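Local structure of phosphodiesterase (Trypanosoma brucei brucei, 5H2Q) at residues V46-A51 and F74-R79; T99-L104 and V120-A125. The protein is a phosphodiesterase of the HD_PDEase clan, with an all-helical fold that holds a zinc and a magnesium ion. All coordinates share one frame; numbering follows the deposited sequence.

Interaction 1 of 2, residues V46-A51 and F74-R79; sequences VAAAIA and FILQCR
Ala48 and Ile75 bring two helical segments together, 46-51 and 74-79, whose axes run roughly antiparallel at 138° and come within 10.2 Å. Ala48 CA and Ile75 CA are the nearest pair of CA atoms, 6.5 Å apart. No hydrogen bond joins the segments. The contact is apolar at its middle, with a charged group at one end. Ala48 CB faces the other helix and meets Ile75 CG2 at 3.9 Å. Both branches of Ile75 are used. CG2 stands anti to the backbone N and meets Ala48. CG1 lies beside that N (chi1 -66°) and carries the methyl toward Ala51. Ile75 CD1 lies 4.2 Å from Ala51 CB. Leu76 starts off to one side, but Leu76 CD2 reaches back to 4.2 Å from Ala48 CB. The Arg79 side chain sets out with CG anti to the backbone N, then bends at chi3 (67°). The bend brings Arg79 NH1 to 4.0 Å from Ala48 CB. Leu76 CD2 lies over one face of the Arg79 guanidinium, toward its rim, 3.5 Å above the plane. The polar end of Arg79 is held from outside the two segments. NH1 forms a salt bridge with Asp45 and a hydrogen bond with Leu44 O, and NH2 forms a salt bridge with Glu12. Val16 of helix 10-17 also touches Ala48, Leu76 and Arg79. This is helix-helix packing of the all-helical phosphodiesterase fold, with alanines on one helix facing branched aliphatic side chains on the other.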
ATOM      1  N   VAL A  46       6.775  12.525 -11.415  1.00 14.01           N
ATOM      2  CA  VAL A  46       7.800  12.291 -10.378  1.00 13.23           C
ATOM      3  C   VAL A  46       7.419  11.038  -9.552  1.00 14.70           C
ATOM      4  O   VAL A  46       8.296  10.217  -9.307  1.00 13.38           O
ATOM      5  CB  VAL A  46       8.006  13.552  -9.509  1.00 18.11           C
ATOM      6  CG1 VAL A  46       8.695  13.244  -8.174  1.00 18.94           C
ATOM      7  CG2 VAL A  46       8.778  14.622 -10.296  1.00 18.14           C
ATOM      8  N   ALA A  47       6.110  10.893  -9.152  1.00 13.72           N
ATOM      9  CA  ALA A  47       5.593   9.724  -8.421  1.00 13.05           C
ATOM     10  C   ALA A  47       5.871   8.448  -9.224  1.00 14.63           C
ATOM     11  O   ALA A  47       6.447   7.515  -8.669  1.00 13.01           O
ATOM     12  CB  ALA A  47       4.106   9.871  -8.125  1.00 14.97           C
ATOM     13  N   ALA A  48       5.535   8.439 -10.538  1.00 12.81           N
ATOM     14  CA  ALA A  48       5.802   7.286 -11.409  1.00 12.77           C
ATOM     15  C   ALA A  48       7.319   7.043 -11.537  1.00 15.93           C
ATOM     16  O   ALA A  48       7.758   5.894 -11.464  1.00 14.26           O
ATOM     17  CB  ALA A  48       5.163   7.490 -12.782  1.00 14.39           C
ATOM     18  N   ALA A  49       8.126   8.116 -11.705  1.00 13.31           N
ATOM     19  CA  ALA A  49       9.590   7.941 -11.789  1.00 12.11           C
ATOM     20  C   ALA A  49      10.186   7.384 -10.471  1.00 14.44           C
ATOM     21  O   ALA A  49      11.166   6.638 -10.521  1.00 12.81           O
ATOM     22  CB  ALA A  49      10.266   9.256 -12.157  1.00 12.80           C
ATOM     23  N   ILE A  50       9.591   7.723  -9.299  1.00 11.90           N
ATOM     24  CA  ILE A  50      10.101   7.188  -8.030  1.00 11.76           C
ATOM     25  C   ILE A  50       9.955   5.688  -8.037  1.00 14.70           C
ATOM     26  O   ILE A  50      10.918   5.001  -7.772  1.00 13.10           O
ATOM     27  CB  ILE A  50       9.429   7.835  -6.784  1.00 13.06           C
ATOM     28  CG1 ILE A  50       9.949   9.256  -6.591  1.00 12.83           C
ATOM     29  CG2 ILE A  50       9.710   7.008  -5.479  1.00 11.98           C
ATOM     30  CD1 ILE A  50       9.007  10.130  -5.804  1.00 13.58           C
ATOM     31  N   ALA A  51       8.753   5.175  -8.384  1.00 12.22           N
ATOM     32  CA  ALA A  51       8.541   3.738  -8.420  1.00 12.55           C
ATOM     33  C   ALA A  51       9.434   3.078  -9.494  1.00 15.46           C
ATOM     34  O   ALA A  51      10.060   2.061  -9.244  1.00 12.87           O
ATOM     35  CB  ALA A  51       7.078   3.453  -8.697  1.00 13.30           C
ATOM     36  N   PHE A  74       3.735  -0.838 -17.286  1.00 12.37           N
ATOM     37  CA  PHE A  74       2.951  -1.294 -16.156  1.00 11.71           C
ATOM     38  C   PHE A  74       2.685  -0.148 -15.163  1.00 11.99           C
ATOM     39  O   PHE A  74       1.551   0.019 -14.748  1.00 11.97           O
ATOM     40  CB  PHE A  74       3.652  -2.486 -15.484  1.00 12.65           C
ATOM     41  CG  PHE A  74       3.066  -2.847 -14.140  1.00 13.04           C
ATOM     42  CD1 PHE A  74       1.926  -3.640 -14.051  1.00 14.81           C
ATOM     43  CD2 PHE A  74       3.640  -2.371 -12.962  1.00 14.49           C
ATOM     44  CE1 PHE A  74       1.374  -3.942 -12.805  1.00 15.16           C
ATOM     45  CE2 PHE A  74       3.103  -2.695 -11.717  1.00 15.00           C
ATOM     46  CZ  PHE A  74       1.994  -3.503 -11.652  1.00 13.34           C
ATOM     47  N   ILE A  75       3.708   0.636 -14.788  1.00 11.42           N
ATOM     48  CA  ILE A  75       3.513   1.732 -13.831  1.00 11.03           C
ATOM     49  C   ILE A  75       2.532   2.764 -14.372  1.00 14.92           C
ATOM     50  O   ILE A  75       1.662   3.251 -13.637  1.00 12.77           O
ATOM     51  CB  ILE A  75       4.873   2.367 -13.462  1.00 13.43           C
ATOM     52  CG1 ILE A  75       5.739   1.325 -12.694  1.00 11.90           C
ATOM     53  CG2 ILE A  75       4.678   3.645 -12.641  1.00 13.23           C
ATOM     54  CD1 ILE A  75       7.233   1.737 -12.565  1.00 17.13           C
ATOM     55  N   LEU A  76       2.647   3.081 -15.674  1.00 14.73           N
ATOM     56  CA  LEU A  76       1.729   4.059 -16.255  1.00 15.45           C
ATOM     57  C   LEU A  76       0.305   3.512 -16.369  1.00 16.95           C
ATOM     58  O   LEU A  76      -0.641   4.266 -16.136  1.00 15.84           O
ATOM     59  CB  LEU A  76       2.258   4.626 -17.590  1.00 16.28           C
ATOM     60  CG  LEU A  76       3.657   5.292 -17.446  1.00 20.71           C
ATOM     61  CD1 LEU A  76       4.245   5.631 -18.772  1.00 22.26           C
ATOM     62  CD2 LEU A  76       3.622   6.510 -16.578  1.00 23.84           C
ATOM     63  N   GLN A  77       0.145   2.206 -16.665  1.00 13.35           N
ATOM     64  CA  GLN A  77      -1.203   1.593 -16.698  1.00 14.11           C
ATOM     65  C   GLN A  77      -1.817   1.642 -15.287  1.00 16.03           C
ATOM     66  O   GLN A  77      -2.984   1.994 -15.145  1.00 16.45           O
ATOM     67  CB  GLN A  77      -1.183   0.167 -17.244  1.00 15.93           C
ATOM     68  CG  GLN A  77      -0.861   0.059 -18.732  1.00 17.67           C
ATOM     69  CD  GLN A  77      -1.932   0.577 -19.689  1.00 26.90           C
ATOM     70  OE1 GLN A  77      -2.870   1.303 -19.332  1.00 22.80           O
ATOM     71  NE2 GLN A  77      -1.724   0.312 -20.970  1.00 22.11           N
ATOM     72  N   CYS A  78      -1.011   1.381 -14.233  1.00 12.76           N
ATOM     73  CA  CYS A  78      -1.482   1.505 -12.850  1.00 12.48           C
ATOM     74  C   CYS A  78      -1.908   2.948 -12.623  1.00 13.58           C
ATOM     75  O   CYS A  78      -2.986   3.181 -12.141  1.00 13.74           O
ATOM     76  CB  CYS A  78      -0.397   1.115 -11.845  1.00 13.60           C
ATOM     77  SG  CYS A  78      -0.096  -0.663 -11.751  1.00 17.06           S
ATOM     78  N   ARG A  79      -1.028   3.909 -12.936  1.00 12.78           N
ATOM     79  CA  ARG A  79      -1.298   5.325 -12.670  1.00 12.58           C
ATOM     80  C   ARG A  79      -2.624   5.785 -13.255  1.00 14.56           C
ATOM     81  O   ARG A  79      -3.385   6.457 -12.569  1.00 16.14           O
ATOM     82  CB  ARG A  79      -0.162   6.177 -13.233  1.00 11.94           C
ATOM     83  CG  ARG A  79      -0.272   7.629 -12.787  1.00 17.12           C
ATOM     84  CD  ARG A  79       0.907   8.457 -13.236  1.00 17.86           C
ATOM     85  NE  ARG A  79       0.934   8.588 -14.691  1.00 17.71           N
ATOM     86  CZ  ARG A  79       1.783   9.365 -15.360  1.00 27.02           C
ATOM     87  NH1 ARG A  79       2.723  10.044 -14.713  1.00 15.18           N
ATOM     88  NH2 ARG A  79       1.713   9.449 -16.685  1.00 16.45           N
TER

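Interaction 2 of 2, residues T99-L104 and V120-A125; sequences TIYTFL and VLLITA
Ile100, Leu104, Leu121 and Leu122 form the apolar seam between helices 90-105 and 115-127, two successive helices of the phosphodiesterase fold. The first carries the zinc ligand His92; His128 and Asp129 follow the second. Segments 99-104 and 120-125 run nearly antiparallel, at 159°, with their axes 9.9 Å apart at closest. Ile100 reaches three residues. Ile100 CG2, anti to the backbone N, meets Leu121 CD1 at 3.7 Å, and the two side chains cross at about a right angle. The same methyl lies near Leu122 CD2, where the side chains pass in opposite directions. The other branch ends in Ile100 CD1, 4.2 Å from Ala125 CB. Leu122 starts alongside the interface and turns its two methyls in toward Tyr101. Leu122 CD2 packs on the backbone of Tyr101, 3.7 Å from Tyr101 N. Leu122 CD1 approaches the edge of the Tyr101 ring, near the ring plane, with Tyr101 CD2 at 4.0 Å. Leu104 ends the seam with one methyl for each leucine: Leu104 CD2 is 4.3 Å from Leu121 CD1, and Leu104 CD1 packs near Leu122 CD2. Two threonines, Thr102 and Thr124, bond back within their helices. Thr102 OG1 donates to a lone pair of Thr99 O at 2.6 Å, and Thr124 OG1 donates to Val120 O from above the carbonyl plane. Ala125 O accepts a hydrogen bond from His128 ND1, which ties this end of the contact to a zinc ligand. Helix 227-242 packs on Ile100, Leu104 and Leu121 through Met238 and Leu237, while helix 43-58 touches Tyr101 and Ile123 and helix 185-200 lies against Val120 and Thr124.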
ATOM      1  N   THR A  99       7.859   2.420   0.968  1.00 10.77           N
ATOM      2  CA  THR A  99       7.917   2.005   2.374  1.00 10.77           C
ATOM      3  C   THR A  99       8.246   0.535   2.506  1.00 14.80           C
ATOM      4  O   THR A  99       9.157   0.177   3.254  1.00 15.43           O
ATOM      5  CB  THR A  99       6.607   2.362   3.102  1.00 13.07           C
ATOM      6  OG1 THR A  99       6.383   3.752   2.930  1.00 15.88           O
ATOM      7  CG2 THR A  99       6.684   2.060   4.592  1.00 15.35           C
ATOM      8  N   ILE A 100       7.552  -0.329   1.750  1.00 10.60           N
ATOM      9  CA  ILE A 100       7.817  -1.765   1.793  1.00 10.67           C
ATOM     10  C   ILE A 100       9.283  -2.010   1.386  1.00 14.25           C
ATOM     11  O   ILE A 100       9.968  -2.807   2.018  1.00 12.88           O
ATOM     12  CB  ILE A 100       6.807  -2.571   0.965  1.00 11.90           C
ATOM     13  CG1 ILE A 100       5.409  -2.547   1.674  1.00 12.23           C
ATOM     14  CG2 ILE A 100       7.267  -4.014   0.782  1.00 14.21           C
ATOM     15  CD1 ILE A 100       4.337  -3.099   0.825  1.00 17.30           C
ATOM     16  N   TYR A 101       9.770  -1.286   0.370  1.00 11.67           N
ATOM     17  CA  TYR A 101      11.170  -1.414  -0.025  1.00 11.00           C
ATOM     18  C   TYR A 101      12.085  -1.193   1.221  1.00 13.38           C
ATOM     19  O   TYR A 101      13.010  -1.981   1.451  1.00 13.51           O
ATOM     20  CB  TYR A 101      11.523  -0.382  -1.102  1.00 11.33           C
ATOM     21  CG  TYR A 101      12.926  -0.593  -1.625  1.00 11.71           C
ATOM     22  CD1 TYR A 101      14.028  -0.057  -0.960  1.00 12.43           C
ATOM     23  CD2 TYR A 101      13.153  -1.341  -2.774  1.00 13.52           C
ATOM     24  CE1 TYR A 101      15.327  -0.288  -1.414  1.00 12.85           C
ATOM     25  CE2 TYR A 101      14.446  -1.588  -3.233  1.00 15.28           C
ATOM     26  CZ  TYR A 101      15.528  -1.046  -2.561  1.00 17.78           C
ATOM     27  OH  TYR A 101      16.799  -1.239  -3.055  1.00 21.90           O
ATOM     28  N   THR A 102      11.789  -0.169   2.039  1.00 12.71           N
ATOM     29  CA  THR A 102      12.591   0.061   3.248  1.00 11.91           C
ATOM     30  C   THR A 102      12.467  -1.069   4.234  1.00 15.75           C
ATOM     31  O   THR A 102      13.464  -1.372   4.901  1.00 15.46           O
ATOM     32  CB  THR A 102      12.323   1.406   3.922  1.00 16.13           C
ATOM     33  OG1 THR A 102      11.042   1.376   4.542  1.00 14.24           O
ATOM     34  CG2 THR A 102      12.454   2.614   2.962  1.00 15.19           C
ATOM     35  N   PHE A 103      11.260  -1.660   4.382  1.00 13.08           N
ATOM     36  CA  PHE A 103      11.100  -2.789   5.320  1.00 12.75           C
ATOM     37  C   PHE A 103      11.935  -3.946   4.862  1.00 16.93           C
ATOM     38  O   PHE A 103      12.593  -4.573   5.665  1.00 14.75           O
ATOM     39  CB  PHE A 103       9.642  -3.221   5.455  1.00 13.86           C
ATOM     40  CG  PHE A 103       8.696  -2.185   6.018  1.00 14.87           C
ATOM     41  CD1 PHE A 103       9.175  -1.098   6.755  1.00 17.44           C
ATOM     42  CD2 PHE A 103       7.322  -2.301   5.826  1.00 15.62           C
ATOM     43  CE1 PHE A 103       8.290  -0.151   7.301  1.00 19.64           C
ATOM     44  CE2 PHE A 103       6.444  -1.355   6.373  1.00 19.07           C
ATOM     45  CZ  PHE A 103       6.934  -0.283   7.089  1.00 16.63           C
ATOM     46  N   LEU A 104      11.944  -4.213   3.542  1.00 13.68           N
ATOM     47  CA  LEU A 104      12.741  -5.310   3.011  1.00 12.33           C
ATOM     48  C   LEU A 104      14.230  -5.084   3.126  1.00 15.24           C
ATOM     49  O   LEU A 104      14.917  -5.994   3.590  1.00 15.81           O
ATOM     50  CB  LEU A 104      12.381  -5.554   1.515  1.00 12.19           C
ATOM     51  CG  LEU A 104      10.977  -6.077   1.227  1.00 14.39           C
ATOM     52  CD1 LEU A 104      10.671  -6.051  -0.284  1.00 14.94           C
ATOM     53  CD2 LEU A 104      10.799  -7.488   1.784  1.00 16.46           C
ATOM     54  N   VAL A 120       7.600  -9.455  -6.298  1.00 11.90           N
ATOM     55  CA  VAL A 120       6.144  -9.539  -6.285  1.00 11.08           C
ATOM     56  C   VAL A 120       5.543  -8.528  -5.309  1.00 13.10           C
ATOM     57  O   VAL A 120       4.579  -7.846  -5.654  1.00 13.47           O
ATOM     58  CB  VAL A 120       5.663 -10.996  -5.999  1.00 14.71           C
ATOM     59  CG1 VAL A 120       4.151 -11.048  -5.729  1.00 15.37           C
ATOM     60  CG2 VAL A 120       6.061 -11.937  -7.151  1.00 13.59           C
ATOM     61  N   LEU A 121       6.093  -8.423  -4.087  1.00 11.86           N
ATOM     62  CA  LEU A 121       5.553  -7.478  -3.088  1.00 11.66           C
ATOM     63  C   LEU A 121       5.597  -6.019  -3.561  1.00 12.87           C
ATOM     64  O   LEU A 121       4.625  -5.271  -3.404  1.00 11.21           O
ATOM     65  CB  LEU A 121       6.406  -7.562  -1.821  1.00 13.05           C
ATOM     66  CG  LEU A 121       5.891  -8.219  -0.575  1.00 19.80           C
ATOM     67  CD1 LEU A 121       6.717  -7.716   0.601  1.00 20.82           C
ATOM     68  CD2 LEU A 121       4.415  -7.888  -0.296  1.00 17.78           C
ATOM     69  N   LEU A 122       6.726  -5.611  -4.165  1.00 11.39           N
ATOM     70  CA  LEU A 122       6.880  -4.227  -4.634  1.00 11.41           C
ATOM     71  C   LEU A 122       5.912  -3.924  -5.766  1.00 13.32           C
ATOM     72  O   LEU A 122       5.286  -2.859  -5.784  1.00 13.95           O
ATOM     73  CB  LEU A 122       8.330  -3.976  -5.033  1.00 11.62           C
ATOM     74  CG  LEU A 122       9.326  -4.095  -3.862  1.00 14.70           C
ATOM     75  CD1 LEU A 122      10.743  -4.044  -4.363  1.00 14.59           C
ATOM     76  CD2 LEU A 122       9.089  -2.995  -2.809  1.00 14.09           C
ATOM     77  N   ILE A 123       5.712  -4.908  -6.659  1.00 10.21           N
ATOM     78  CA  ILE A 123       4.727  -4.793  -7.737  1.00  9.92           C
ATOM     79  C   ILE A 123       3.330  -4.694  -7.132  1.00 12.91           C
ATOM     80  O   ILE A 123       2.552  -3.829  -7.514  1.00 12.15           O
ATOM     81  CB  ILE A 123       4.836  -5.998  -8.708  1.00 12.00           C
ATOM     82  CG1 ILE A 123       6.149  -5.927  -9.575  1.00 11.95           C
ATOM     83  CG2 ILE A 123       3.557  -6.122  -9.554  1.00 13.72           C
ATOM     84  CD1 ILE A 123       6.358  -4.587 -10.383  1.00 14.72           C
ATOM     85  N   THR A 124       3.009  -5.582  -6.159  1.00 10.38           N
ATOM     86  CA  THR A 124       1.698  -5.621  -5.496  1.00  9.75           C
ATOM     87  C   THR A 124       1.336  -4.300  -4.820  1.00 11.05           C
ATOM     88  O   THR A 124       0.184  -3.862  -4.896  1.00 11.64           O
ATOM     89  CB  THR A 124       1.632  -6.811  -4.531  1.00 13.39           C
ATOM     90  OG1 THR A 124       1.840  -8.014  -5.284  1.00 14.21           O
ATOM     91  CG2 THR A 124       0.271  -6.912  -3.847  1.00 15.20           C
ATOM     92  N   ALA A 125       2.333  -3.626  -4.230  1.00 10.16           N
ATOM     93  CA  ALA A 125       2.106  -2.334  -3.593  1.00 11.13           C
ATOM     94  C   ALA A 125       1.485  -1.367  -4.608  1.00 12.25           C
ATOM     95  O   ALA A 125       0.608  -0.609  -4.240  1.00 12.19           O
ATOM     96  CB  ALA A 125       3.409  -1.764  -3.063  1.00 10.84           C
TER

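Both contacts are buried and join helices; interaction 2 is close to antiparallel, interaction 1 more inclined. They differ in place and chemistry. Interaction 1 lies about 14 Å from the centre of the chain, and interaction 2 about 8 Å. The outer contact is small, 190 Å² in all, and includes an arginine with acidic partners. The inner one buries 283 Å² and is carried by larger aliphatic side chains. Each has one partly exposed residue, Arg79 and Tyr101. They follow in series along the chain, since helix 68-80 leads on to helix 90-105. They also touch: Phe74 CZ packs on Ile123 CG2 at 3.7 Å. Helix 115-127 thus serves both, meeting helix 90-105 in interaction 2 and helix 68-80 through Phe74, Ile75 and Cys78.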